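Local coordinates for protein thiamine pyrophosphokinase (Bacillus subtilis, PDB 3LM8) that transfers a diphosphate group from ATP to thiamine, making thiamine diphosphate and AMP as part of thiamine salvage, at residues A[174-178]-A[179-183]. The protein carries 1 engineered substitution. Sequence-based numbering, arbitrary orientation.
With VIB (3-(4-amino-2-methyl-pyrimidin-5-ylmethyl)-5-(2-hydroxy-ethyl)-4-methyl-thiazol-3-ium), chain E.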
loop_
_atom_site.group_PDB
_atom_site.type_symbol
_atom_site.label_atom_id
_atom_site.label_comp_id
_atom_site.label_asym_id
_atom_site.label_seq_id
_atom_site.Cartn_x
_atom_site.Cartn_y
_atom_site.Cartn_z
ATOM N N TYR A 174 9.911 15.278 16.782
ATOM C CA TYR A 174 9.274 14.958 18.061
ATOM C C TYR A 174 9.754 13.617 18.617
ATOM O O TYR A 174 9.092 12.599 18.461
ATOM C CB TYR A 174 7.747 14.933 17.885
ATOM C CG TYR A 174 7.141 16.281 17.540
ATOM C CD1 TYR A 174 6.852 17.217 18.540
ATOM C CD2 TYR A 174 6.857 16.621 16.212
ATOM C CE1 TYR A 174 6.291 18.458 18.228
ATOM C CE2 TYR A 174 6.299 17.856 15.888
ATOM C CZ TYR A 174 6.016 18.770 16.901
ATOM O OH TYR A 174 5.458 19.988 16.584
ATOM N N PRO A 175 10.912 13.610 19.288
ATOM C CA PRO A 175 11.501 12.402 19.877
ATOM C C PRO A 175 10.594 11.670 20.862
ATOM O O PRO A 175 9.620 12.227 21.371
ATOM C CB PRO A 175 12.767 12.929 20.549
ATOM C CG PRO A 175 13.142 14.081 19.681
ATOM C CD PRO A 175 11.803 14.761 19.484
ATOM N N LEU A 176 10.956 10.418 21.129
ATOM C CA LEU A 176 10.221 9.539 22.032
ATOM C C LEU A 176 11.194 8.478 22.540
ATOM O O LEU A 176 11.924 7.881 21.748
ATOM C CB LEU A 176 9.083 8.864 21.256
ATOM C CG LEU A 176 7.638 8.928 21.751
ATOM C CD1 LEU A 176 7.251 10.363 22.086
ATOM C CD2 LEU A 176 6.729 8.341 20.680
ATOM N N ASN A 177 11.212 8.233 23.849
ATOM C CA ASN A 177 12.124 7.221 24.407
ATOM C C ASN A 177 11.381 6.158 25.216
ATOM O O ASN A 177 10.832 6.456 26.279
ATOM C CB ASN A 177 13.196 7.897 25.280
ATOM C CG ASN A 177 14.203 6.905 25.860
ATOM O OD1 ASN A 177 14.673 5.990 25.175
ATOM N ND2 ASN A 177 14.551 7.094 27.127
ATOM N N ASN A 178 11.381 4.922 24.710
ATOM C CA ASN A 178 10.700 3.785 25.352
ATOM C C ASN A 178 9.331 4.187 25.897
ATOM O O ASN A 178 8.975 3.908 27.047
ATOM C CB ASN A 178 11.573 3.194 26.464
ATOM C CG ASN A 178 12.657 2.272 25.923
ATOM O OD1 ASN A 178 13.598 1.918 26.633
ATOM N ND2 ASN A 178 12.519 1.868 24.666
ATOM N N CYS A 179 8.573 4.833 25.019
ATOM C CA CYS A 179 7.243 5.349 25.300
ATOM C C CYS A 179 6.156 4.289 25.078
ATOM O O CYS A 179 6.281 3.424 24.212
ATOM C CB CYS A 179 7.005 6.559 24.381
ATOM S SG CYS A 179 5.608 7.623 24.776
ATOM N N HIS A 180 5.101 4.357 25.883
ATOM C CA HIS A 180 3.966 3.442 25.768
ATOM C C HIS A 180 2.836 4.194 25.066
ATOM O O HIS A 180 2.297 5.158 25.613
ATOM C CB HIS A 180 3.475 3.007 27.145
ATOM C CG HIS A 180 2.291 2.094 27.095
ATOM N ND1 HIS A 180 2.375 0.787 26.667
ATOM C CD2 HIS A 180 0.988 2.306 27.395
ATOM C CE1 HIS A 180 1.178 0.231 26.707
ATOM N NE2 HIS A 180 0.318 1.131 27.145
ATOM N N ILE A 181 2.485 3.764 23.859
ATOM C CA ILE A 181 1.421 4.421 23.107
ATOM C C ILE A 181 0.143 3.607 23.232
ATOM O O ILE A 181 0.079 2.448 22.813
ATOM C CB ILE A 181 1.792 4.582 21.601
ATOM C CG1 ILE A 181 3.143 5.285 21.468
ATOM C CG2 ILE A 181 0.744 5.428 20.885
ATOM C CD1 ILE A 181 3.153 6.667 22.063
ATOM N N THR A 182 -0.873 4.222 23.823
ATOM C CA THR A 182 -2.149 3.555 24.017
ATOM C C THR A 182 -2.990 3.590 22.743
ATOM O O THR A 182 -2.927 4.542 21.967
ATOM C CB THR A 182 -2.936 4.198 25.176
ATOM O OG1 THR A 182 -4.110 3.425 25.433
ATOM C CG2 THR A 182 -3.338 5.633 24.830
ATOM N N LEU A 183 -3.775 2.539 22.538
ATOM C CA LEU A 183 -4.628 2.411 21.363
ATOM C C LEU A 183 -5.602 3.576 21.183
ATOM O O LEU A 183 -6.314 3.955 22.113
ATOM C CB LEU A 183 -5.416 1.107 21.451
ATOM C CG LEU A 183 -6.371 0.823 20.299
ATOM C CD1 LEU A 183 -5.609 0.215 19.116
ATOM C CD2 LEU A 183 -7.456 -0.103 20.778
HETATM C CM2 VIB E . 5.536 11.675 19.276
HETATM N N4A VIB E . 3.671 16.081 19.661
HETATM C CM4 VIB E . 2.213 18.152 14.781
HETATM O O1 VIB E . -1.001 19.776 16.183
HETATM C C7 VIB E . -1.832 18.846 15.481
HETATM C C6 VIB E . -0.949 17.872 14.701
HETATM C C2 VIB E . 1.169 15.766 17.426
HETATM S S1 VIB E . -0.474 16.113 16.947
HETATM C C5 VIB E . 0.021 17.172 15.653
HETATM C C4 VIB E . 1.409 17.240 15.711
HETATM N N3 VIB E . 1.983 16.485 16.651
HETATM C C7A VIB E . 3.444 16.464 16.809
HETATM C C4A VIB E . 4.049 15.071 18.881
HETATM N N3A VIB E . 4.561 13.954 19.418
HETATM C C2A VIB E . 4.944 12.934 18.637
HETATM N N1A VIB E . 4.818 13.016 17.305
HETATM C C6A VIB E . 4.320 14.099 16.733
HETATM C C5A VIB E . 3.914 15.183 17.503
#
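With SG anti to the backbone N (chi1 -166°), Cys179 lays its sulfur alongside Leu176, 3.9 Å from CG of that leucine. Leu176 turns its side chain toward Cys179, and the nearest approach is between CG of Leu176 and CB of Cys179, at 3.6 Å. CG1 of Ile181 lies anti to the carbonyl carbon (chi1 -54°), and the end of the chain, CD1, reaches 4.2 Å from CD2 of Leu176, a looser apolar touch between methyl ends.

Both methyls of Leu176 also meet CM2, the methyl on the pyrimidine of bound thiamine, CD1 at 3.5 Å and CD2 at 3.8 Å. Tyr174 flanks the same ligand. One face of its ring receives the bridging methylene C7A almost over the ring centre, 3.2 Å above the plane. The pyrimidine runs nearly parallel to the phenol ring but is displaced toward its CB end, with C5A 3.4 Å from CG of Tyr174. With an alanine in place of Tyr174, C7A and the neighbouring part of the pyrimidine would probably lose the flat wall they lie against, and the ligand would be held less firmly.

Asn178 adopts a left-handed backbone (phi 42°), and together with Cys179 it stands opposite the single residue Leu167 on the neighbouring strand. Consistent with this extra residue, which breaks the alternation of sides, Leu176 and Cys179 come together though three positions apart. Backbone hydrogen bonds tie Leu176 to Leu169 and Cys179 to Leu167, while Leu176 and Ile181 also pack on Leu167. The arrangement is a G1 beta bulge in an antiparallel hairpin, on the edge strand of the four-stranded sheet of the vitamin B1 binding domain, where Tyr174 and Leu176 line the thiamine pocket.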